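PDB 2P17: pirin-like protein, which is of unknown function but belongs to the pirin family of the cupin clan and binds one iron ion per subunit. Local coordinates for residues I60-V66 and D87-A93; L71-K77 and V97-P103; S81-D87 and Y129-S134. All coordinates share one frame; numbering follows the deposited sequence.

Interaction 1. Residues I60-V66 and D87-A93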
# COMPACT_ATOMS: atom_id res chain seq x y z
N ILE A 60 -10.23 2.19 -12.01
CA ILE A 60 -9.40 2.16 -10.79
C ILE A 60 -8.13 1.37 -11.07
O ILE A 60 -7.99 0.76 -12.14
CB ILE A 60 -10.14 1.53 -9.57
CG1 ILE A 60 -10.39 0.02 -9.77
CG2 ILE A 60 -11.43 2.31 -9.25
CD1 ILE A 60 -10.88 -0.68 -8.48
N GLU A 61 -7.20 1.43 -10.13
CA GLU A 61 -6.10 0.48 -10.05
C GLU A 61 -6.20 -0.29 -8.74
O GLU A 61 -6.69 0.23 -7.74
CB GLU A 61 -4.74 1.17 -10.11
CG GLU A 61 -4.58 2.13 -11.27
CD GLU A 61 -3.15 2.62 -11.37
OE1 GLU A 61 -2.75 3.44 -10.51
OE2 GLU A 61 -2.43 2.16 -12.26
N THR A 62 -5.74 -1.54 -8.74
CA THR A 62 -5.60 -2.29 -7.50
C THR A 62 -4.15 -2.66 -7.29
O THR A 62 -3.43 -2.95 -8.25
CB THR A 62 -6.46 -3.55 -7.46
OG1 THR A 62 -5.99 -4.47 -8.45
CG2 THR A 62 -7.93 -3.23 -7.72
N VAL A 63 -3.72 -2.61 -6.03
CA VAL A 63 -2.33 -2.91 -5.69
C VAL A 63 -2.33 -3.91 -4.56
O VAL A 63 -2.85 -3.60 -3.48
CB VAL A 63 -1.58 -1.64 -5.27
CG1 VAL A 63 -0.11 -1.99 -5.01
CG2 VAL A 63 -1.64 -0.57 -6.36
N THR A 64 -1.76 -5.09 -4.81
CA THR A 64 -1.74 -6.16 -3.82
C THR A 64 -0.35 -6.32 -3.25
O THR A 64 0.62 -6.35 -4.01
CB THR A 64 -2.12 -7.51 -4.45
OG1 THR A 64 -3.26 -7.35 -5.30
CG2 THR A 64 -2.43 -8.55 -3.38
N TYR A 65 -0.25 -6.38 -1.92
CA TYR A 65 0.98 -6.77 -1.25
C TYR A 65 0.72 -8.10 -0.54
O TYR A 65 -0.23 -8.22 0.23
CB TYR A 65 1.45 -5.70 -0.24
CG TYR A 65 2.64 -6.14 0.60
CD1 TYR A 65 3.94 -5.84 0.21
CD2 TYR A 65 2.45 -6.87 1.77
CE1 TYR A 65 5.04 -6.25 0.97
CE2 TYR A 65 3.54 -7.30 2.54
CZ TYR A 65 4.82 -6.99 2.14
OH TYR A 65 5.89 -7.42 2.91
N VAL A 66 1.55 -9.10 -0.83
CA VAL A 66 1.40 -10.41 -0.18
C VAL A 66 2.27 -10.45 1.07
O VAL A 66 3.50 -10.35 1.00
CB VAL A 66 1.74 -11.57 -1.15
CG1 VAL A 66 1.72 -12.90 -0.42
CG2 VAL A 66 0.76 -11.59 -2.30
N ASP A 87 5.99 -9.81 -2.17
CA ASP A 87 5.82 -9.34 -3.55
C ASP A 87 4.58 -8.47 -3.70
O ASP A 87 3.65 -8.55 -2.89
CB ASP A 87 5.72 -10.53 -4.51
CG ASP A 87 7.01 -11.33 -4.62
OD1 ASP A 87 8.11 -10.76 -4.41
OD2 ASP A 87 6.90 -12.54 -4.92
N VAL A 88 4.59 -7.66 -4.75
CA VAL A 88 3.49 -6.73 -5.04
C VAL A 88 3.05 -6.89 -6.49
O VAL A 88 3.83 -7.28 -7.35
CB VAL A 88 3.93 -5.27 -4.72
CG1 VAL A 88 2.96 -4.22 -5.28
CG2 VAL A 88 4.10 -5.08 -3.20
N GLN A 89 1.77 -6.66 -6.75
CA GLN A 89 1.30 -6.49 -8.12
C GLN A 89 0.48 -5.21 -8.24
O GLN A 89 -0.21 -4.80 -7.29
CB GLN A 89 0.51 -7.70 -8.62
CG GLN A 89 -0.77 -7.94 -7.83
CD GLN A 89 -1.42 -9.31 -8.08
OE1 GLN A 89 -0.97 -10.09 -8.91
NE2 GLN A 89 -2.49 -9.58 -7.34
N TRP A 90 0.55 -4.60 -9.42
CA TRP A 90 -0.11 -3.33 -9.69
C TRP A 90 -0.98 -3.55 -10.92
O TRP A 90 -0.47 -3.76 -12.02
CB TRP A 90 0.96 -2.28 -9.98
CG TRP A 90 0.54 -0.87 -9.73
CD1 TRP A 90 -0.31 -0.10 -10.50
CD2 TRP A 90 0.95 -0.04 -8.64
NE1 TRP A 90 -0.43 1.16 -9.94
CE2 TRP A 90 0.32 1.21 -8.80
CE3 TRP A 90 1.79 -0.25 -7.53
CZ2 TRP A 90 0.50 2.26 -7.88
CZ3 TRP A 90 1.97 0.78 -6.62
CH2 TRP A 90 1.33 2.03 -6.80
N MSE A 91 -2.30 -3.52 -10.73
CA MSE A 91 -3.19 -3.79 -11.84
C MSE A 91 -3.99 -2.54 -12.15
O MSE A 91 -4.75 -2.06 -11.32
CB MSE A 91 -4.13 -4.96 -11.52
CG MSE A 91 -4.93 -5.37 -12.74
SE MSE A 91 -6.34 -6.67 -12.38
CE MSE A 91 -5.67 -7.44 -10.73
N THR A 92 -3.80 -2.02 -13.36
CA THR A 92 -4.59 -0.89 -13.84
C THR A 92 -5.81 -1.45 -14.56
O THR A 92 -5.67 -2.10 -15.60
CB THR A 92 -3.76 -0.02 -14.80
OG1 THR A 92 -2.53 0.34 -14.16
CG2 THR A 92 -4.52 1.24 -15.21
N ALA A 93 -6.99 -1.21 -14.01
CA ALA A 93 -8.21 -1.74 -14.64
C ALA A 93 -8.65 -0.90 -15.84
O ALA A 93 -9.08 -1.45 -16.84
CB ALA A 93 -9.34 -1.86 -13.64
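Val63 sets its CG2 methyl over one face of the Trp90 indole, 3.5 Å from the centroid of the six-membered ring, a CH-pi contact. Its CG1, anti to the backbone N (chi1 -177°), reaches CE3 of Trp90 and CG1 of Val88. At the nitrogen edge of the indole, Glu61 OE2 accepts a bond from Thr92 OG1 (2.6 Å) on its anti lone pair, while OE1 takes a weak one from Trp90 NE1. Farther along this tightly packed face, the CG2 methyl of Val88 abuts CD1 at the edge of the Tyr65 ring (3.5 Å), and Met169 covers Val63, Tyr65 and Val88. On the face of Thr62, Thr64, Gln89 and Met91, Gln89 NE2 points in its amide plane at Thr64 OG1 (3.1 Å, N-H...O angle 172°), also bonded to Gln113, while Gln89 OE1 bonds Tyr129 OH and NE2 also meets Glu101; selenomethionine Met91 lies alongside Thr62. Packing is looser at the partly exposed end, where Ile60 CG1 and Ala93 CB stay 4.4 Å apart although Ala93 N bonds Ile60 O. Paired backbone bonds at Thr62-Met91 and Thr64-Gln89 set the register of two antiparallel strands in the N-terminal cupin beta-barrel, with the Thr62 face turned to the iron site.

Interaction 2. Residues L71-K77 and V97-P103. With FE (Fe (III) ion), chain B.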
# COMPACT_ATOMS: atom_id res chain seq x y z
N LEU A 71 0.35 -16.68 -3.88
CA LEU A 71 -0.84 -16.22 -4.58
C LEU A 71 -0.76 -16.46 -6.09
O LEU A 71 0.26 -16.20 -6.71
CB LEU A 71 -1.08 -14.72 -4.31
CG LEU A 71 -2.37 -14.06 -4.81
CD1 LEU A 71 -3.59 -14.71 -4.19
CD2 LEU A 71 -2.36 -12.57 -4.51
N GLU A 72 -1.86 -16.97 -6.65
CA GLU A 72 -2.01 -17.08 -8.10
C GLU A 72 -2.90 -15.94 -8.58
O GLU A 72 -4.04 -15.78 -8.12
CB GLU A 72 -2.64 -18.43 -8.47
CG GLU A 72 -1.75 -19.61 -8.18
CD GLU A 72 -2.43 -20.95 -8.41
OE1 GLU A 72 -3.53 -21.00 -9.00
OE2 GLU A 72 -1.84 -21.97 -7.99
N HIS A 73 -2.36 -15.15 -9.50
CA HIS A 73 -3.12 -14.04 -10.07
C HIS A 73 -3.61 -14.36 -11.48
O HIS A 73 -2.89 -14.95 -12.28
CB HIS A 73 -2.26 -12.78 -10.14
CG HIS A 73 -2.86 -11.70 -11.00
ND1 HIS A 73 -3.84 -10.85 -10.54
CD2 HIS A 73 -2.63 -11.37 -12.29
CE1 HIS A 73 -4.19 -10.03 -11.52
NE2 HIS A 73 -3.47 -10.32 -12.59
N PHE A 74 -4.85 -13.97 -11.76
CA PHE A 74 -5.34 -13.95 -13.13
C PHE A 74 -5.94 -12.60 -13.47
O PHE A 74 -6.66 -12.02 -12.66
CB PHE A 74 -6.40 -15.04 -13.35
CG PHE A 74 -7.14 -14.88 -14.64
CD1 PHE A 74 -6.57 -15.31 -15.83
CD2 PHE A 74 -8.38 -14.24 -14.67
CE1 PHE A 74 -7.24 -15.13 -17.04
CE2 PHE A 74 -9.04 -14.05 -15.88
CZ PHE A 74 -8.48 -14.51 -17.06
N ASP A 75 -5.67 -12.12 -14.68
CA ASP A 75 -6.50 -11.08 -15.27
C ASP A 75 -6.68 -11.29 -16.78
O ASP A 75 -5.89 -11.98 -17.43
CB ASP A 75 -5.97 -9.67 -14.93
CG ASP A 75 -4.69 -9.34 -15.66
OD1 ASP A 75 -4.76 -9.04 -16.87
OD2 ASP A 75 -3.62 -9.38 -15.02
N SER A 76 -7.74 -10.69 -17.31
CA SER A 76 -8.14 -10.92 -18.70
C SER A 76 -7.35 -10.13 -19.74
O SER A 76 -7.61 -10.26 -20.93
CB SER A 76 -9.63 -10.66 -18.87
OG SER A 76 -9.97 -9.33 -18.52
N LYS A 77 -6.38 -9.34 -19.27
CA LYS A 77 -5.45 -8.68 -20.18
C LYS A 77 -4.17 -9.51 -20.33
O LYS A 77 -3.80 -9.88 -21.45
CB LYS A 77 -5.13 -7.25 -19.70
CG LYS A 77 -4.15 -6.47 -20.60
CD LYS A 77 -4.77 -6.19 -21.96
CE LYS A 77 -3.94 -5.19 -22.76
NZ LYS A 77 -2.70 -5.80 -23.31
N VAL A 97 -11.33 -4.73 -16.91
CA VAL A 97 -10.63 -6.01 -16.89
C VAL A 97 -11.34 -6.89 -15.87
O VAL A 97 -12.01 -6.37 -14.97
CB VAL A 97 -9.13 -5.80 -16.50
CG1 VAL A 97 -8.95 -5.49 -15.00
CG2 VAL A 97 -8.27 -6.98 -16.92
N VAL A 98 -11.24 -8.21 -16.02
CA VAL A 98 -11.63 -9.10 -14.92
C VAL A 98 -10.39 -9.68 -14.29
O VAL A 98 -9.36 -9.82 -14.94
CB VAL A 98 -12.63 -10.25 -15.31
CG1 VAL A 98 -13.97 -9.67 -15.79
CG2 VAL A 98 -12.03 -11.18 -16.34
N HIS A 99 -10.50 -10.02 -13.01
CA HIS A 99 -9.39 -10.63 -12.31
C HIS A 99 -9.86 -11.63 -11.27
O HIS A 99 -11.04 -11.65 -10.88
CB HIS A 99 -8.53 -9.54 -11.64
CG HIS A 99 -9.04 -9.11 -10.31
ND1 HIS A 99 -8.34 -9.30 -9.14
CD2 HIS A 99 -10.20 -8.51 -9.95
CE1 HIS A 99 -9.03 -8.82 -8.12
NE2 HIS A 99 -10.17 -8.34 -8.59
N LYS A 100 -8.93 -12.46 -10.80
CA LYS A 100 -9.17 -13.33 -9.64
C LYS A 100 -7.85 -13.57 -8.95
O LYS A 100 -6.84 -13.84 -9.61
CB LYS A 100 -9.78 -14.66 -10.06
CG LYS A 100 -9.99 -15.63 -8.91
CD LYS A 100 -10.74 -16.87 -9.35
CE LYS A 100 -10.50 -18.01 -8.37
NZ LYS A 100 -11.64 -18.97 -8.30
N GLU A 101 -7.85 -13.46 -7.62
CA GLU A 101 -6.67 -13.75 -6.81
C GLU A 101 -6.98 -15.01 -6.04
O GLU A 101 -7.96 -15.05 -5.28
CB GLU A 101 -6.36 -12.58 -5.85
CG GLU A 101 -6.40 -11.19 -6.52
CD GLU A 101 -5.43 -11.05 -7.69
OE1 GLU A 101 -4.39 -11.72 -7.70
OE2 GLU A 101 -5.72 -10.23 -8.58
N ASP A 102 -6.18 -16.05 -6.25
CA ASP A 102 -6.47 -17.37 -5.68
C ASP A 102 -5.20 -17.97 -5.07
O ASP A 102 -4.19 -18.09 -5.76
CB ASP A 102 -7.03 -18.29 -6.77
CG ASP A 102 -7.93 -19.38 -6.22
OD1 ASP A 102 -8.46 -19.23 -5.09
OD2 ASP A 102 -8.15 -20.40 -6.93
N PRO A 103 -5.23 -18.33 -3.78
CA PRO A 103 -4.04 -19.01 -3.24
C PRO A 103 -3.72 -20.31 -3.96
O PRO A 103 -4.61 -21.02 -4.44
CB PRO A 103 -4.43 -19.28 -1.78
CG PRO A 103 -5.46 -18.22 -1.48
CD PRO A 103 -6.26 -18.13 -2.74
FE FE B . -11.28 -7.48 -7.27
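His73 and Glu101 lie side by side, the imidazole and carboxylate only 18° from coplanar. ND1 of His73 sits in the fork of the carboxylate, 2.8 Å from Glu101 OE2 and 3.0 Å from Glu101 OE1, using the syn lone pair of each. Glu101 reaches this position by bending back at chi2 (-58°), which brings its carboxyl group across to strand 71-75. Its OE2 accepts a second, nearly straight bond, from His99 ND1 at 2.8 Å, on the anti side and slightly out of the carboxylate plane; OE1 is also met by Gln89. The opposite nitrogen of His73 is fixed as well: NE2 donates a nearly straight, in-plane bond to Asp75 OD2 (2.6 Å). With both nitrogens bonded and Tyr129 stacked on the ring, rotation of the imidazole is restrained.

This network backs the metal site of the N-terminal cupin domain. His99 NE2 binds the iron(III) ion at 1.9 Å, together with His57, while ND1 holds Glu101, which is also a predicted iron ligand; here the carboxylate serves His99 from the second shell. The bond to Glu101 OE2 fixes the rotation of the His99 ring with NE2 toward the iron. The His99 ring turns away from strand 71-75 because CG lies between the backbone N and carbonyl carbon (chi1 84°).

On the other face, Glu72 and Asp102 extend outward, their outer partners being Arg49 and Gly50, and Phe74 meets Val98 CG2 at its ring edge. Beyond the last strand residue, Ser76 OG accepts a nearly straight bond from Val98 N (3.0 Å) as Ser76 N gives to Val98 O, and Asp75 OD1 closes an Asx turn on Lys77 N.

Interaction 3. Residues S81-D87 and Y129-S134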
# COMPACT_ATOMS: atom_id res chain seq x y z
N SER A 81 -0.21 -15.03 -13.45
CA SER A 81 1.05 -14.73 -12.80
C SER A 81 1.01 -15.26 -11.37
O SER A 81 -0.02 -15.75 -10.92
CB SER A 81 1.30 -13.23 -12.79
OG SER A 81 0.45 -12.59 -11.86
N THR A 82 2.14 -15.19 -10.68
CA THR A 82 2.21 -15.59 -9.28
C THR A 82 2.90 -14.54 -8.44
O THR A 82 3.68 -13.73 -8.95
CB THR A 82 2.94 -16.94 -9.08
OG1 THR A 82 4.25 -16.86 -9.65
CG2 THR A 82 2.16 -18.10 -9.72
N LEU A 83 2.58 -14.54 -7.15
CA LEU A 83 3.22 -13.68 -6.15
C LEU A 83 3.55 -14.51 -4.93
O LEU A 83 2.76 -15.37 -4.55
CB LEU A 83 2.31 -12.53 -5.71
CG LEU A 83 2.03 -11.29 -6.56
CD1 LEU A 83 1.23 -10.29 -5.76
CD2 LEU A 83 3.28 -10.63 -7.12
N GLY A 84 4.69 -14.23 -4.33
CA GLY A 84 5.04 -14.84 -3.05
C GLY A 84 5.18 -13.81 -1.94
O GLY A 84 4.90 -12.62 -2.16
N PRO A 85 5.59 -14.26 -0.74
CA PRO A 85 5.74 -13.36 0.39
C PRO A 85 6.62 -12.16 0.07
O PRO A 85 7.74 -12.32 -0.41
CB PRO A 85 6.38 -14.25 1.46
CG PRO A 85 5.84 -15.58 1.15
CD PRO A 85 5.87 -15.65 -0.35
N GLY A 86 6.09 -10.96 0.34
CA GLY A 86 6.83 -9.72 0.11
C GLY A 86 6.69 -9.12 -1.27
O GLY A 86 7.21 -8.04 -1.51
N ASP A 87 5.99 -9.81 -2.17
CA ASP A 87 5.82 -9.34 -3.55
C ASP A 87 4.58 -8.47 -3.70
O ASP A 87 3.65 -8.55 -2.89
CB ASP A 87 5.72 -10.53 -4.51
CG ASP A 87 7.01 -11.33 -4.62
OD1 ASP A 87 8.11 -10.76 -4.41
OD2 ASP A 87 6.90 -12.54 -4.92
N TYR A 129 -0.93 -4.74 -16.37
CA TYR A 129 -0.54 -5.49 -15.20
C TYR A 129 0.97 -5.39 -15.02
O TYR A 129 1.73 -5.55 -15.98
CB TYR A 129 -0.96 -6.96 -15.34
CG TYR A 129 -0.53 -7.82 -14.17
CD1 TYR A 129 -1.22 -7.77 -12.96
CD2 TYR A 129 0.56 -8.67 -14.28
CE1 TYR A 129 -0.83 -8.54 -11.89
CE2 TYR A 129 0.98 -9.46 -13.20
CZ TYR A 129 0.27 -9.39 -12.01
OH TYR A 129 0.65 -10.17 -10.95
N GLN A 130 1.38 -5.10 -13.79
CA GLN A 130 2.80 -5.09 -13.43
C GLN A 130 3.03 -6.03 -12.25
O GLN A 130 2.39 -5.89 -11.21
CB GLN A 130 3.25 -3.68 -13.05
CG GLN A 130 2.96 -2.63 -14.08
CD GLN A 130 3.35 -1.27 -13.60
OE1 GLN A 130 4.55 -0.95 -13.52
NE2 GLN A 130 2.37 -0.44 -13.28
N ASN A 131 3.93 -6.98 -12.45
CA ASN A 131 4.35 -7.89 -11.38
C ASN A 131 5.63 -7.34 -10.76
O ASN A 131 6.66 -7.22 -11.43
CB ASN A 131 4.55 -9.30 -11.95
CG ASN A 131 4.70 -10.35 -10.88
OD1 ASN A 131 5.78 -10.53 -10.34
ND2 ASN A 131 3.61 -11.04 -10.57
N LEU A 132 5.57 -7.00 -9.48
CA LEU A 132 6.65 -6.28 -8.81
C LEU A 132 7.30 -7.16 -7.75
O LEU A 132 6.93 -7.12 -6.59
CB LEU A 132 6.13 -4.97 -8.20
CG LEU A 132 5.39 -4.03 -9.15
CD1 LEU A 132 4.80 -2.84 -8.39
CD2 LEU A 132 6.29 -3.57 -10.31
N ARG A 133 8.26 -7.96 -8.17
CA ARG A 133 8.95 -8.85 -7.25
C ARG A 133 9.80 -8.04 -6.30
O ARG A 133 10.52 -7.12 -6.70
CB ARG A 133 9.81 -9.85 -8.01
CG ARG A 133 9.03 -10.73 -8.95
CD ARG A 133 8.09 -11.66 -8.21
NE ARG A 133 7.49 -12.62 -9.14
CZ ARG A 133 6.85 -13.72 -8.78
NH1 ARG A 133 6.68 -14.03 -7.50
NH2 ARG A 133 6.36 -14.52 -9.72
N SER A 134 9.72 -8.38 -5.02
CA SER A 134 10.48 -7.69 -3.99
C SER A 134 11.96 -7.55 -4.39
O SER A 134 12.53 -6.47 -4.30
CB SER A 134 10.36 -8.46 -2.67
OG SER A 134 11.12 -7.86 -1.64
O HOH W 1 4.64 -14.54 -12.24
O HOH W 2 9.28 -7.34 0.19
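A polar side-chain contact, tied together by a salt bridge, joins the edge strand 79-83 and the turn after it to the end of strand 128-132; the axes of 81-83 and 129-132 pass 8.4 Å apart at 37°, with no backbone pairing between them. Arg133 spans the gap. Bent at chi2 (-66°), it folds back so that its guanidinium passes over Thr82: the carbonyl oxygen lies over one face, while NH2 bonds in plane to Thr82 OG1 (3.2 Å) and NH1 to Asp87 OD2 (3.0 Å). The carboxylate stands nearly perpendicular to the guanidinium, 87° between planes, and NH1 reaches OD2 from above the carboxylate plane. Gly84 N bonds the same oxygen from the opposite face (2.8 Å), across the type II turn Gly84-Asp87. Asp87 OD1 takes an almost straight bond from Ser134 N at 2.9 Å, so the aspartate grips both the turn and the chain leaving strand 128-132.

At the other end Ser81 OG donates to Tyr129 OH (2.6 Å), a hydroxyl that Asn131 ND2 also reaches. That amide gives its other N-H to Thr82 O at 3.1 Å, from above the carbonyl plane, and packs against Leu83 CD2. Two waters add bridges, one between Thr82 N and Arg133 NH2, whose bond to it is weak, the other between Gly86 O and Ser134 OG. The contact connects two sheets of the N-terminal cupin domain: strand 79-83 pairs with 71-75, strand 128-132 with 88-92, and Tyr129 stacks on His73.

How the interactions relate
The segments of the three contacts alternate along the chain between residues 60 and 134, and their centres lie 9 to 12 Å apart in the N-terminal cupin domain. Interaction 1 and interaction 2 belong to different sheets, the first containing strands 60-66 and 88-92, the second strands 71-75 and 97-103; Gln89 and Met91 reach across to His73 and Glu101. Interaction 3 draws one strand from each, 79-83 beside 71-75 and 128-132 beside 88-92, and shares Asp87 with interaction 1. Tyr129 touches both other contacts, through Gln89 and His73. The iron-binding His99 is therefore linked through Glu101 to side chains from both sheets.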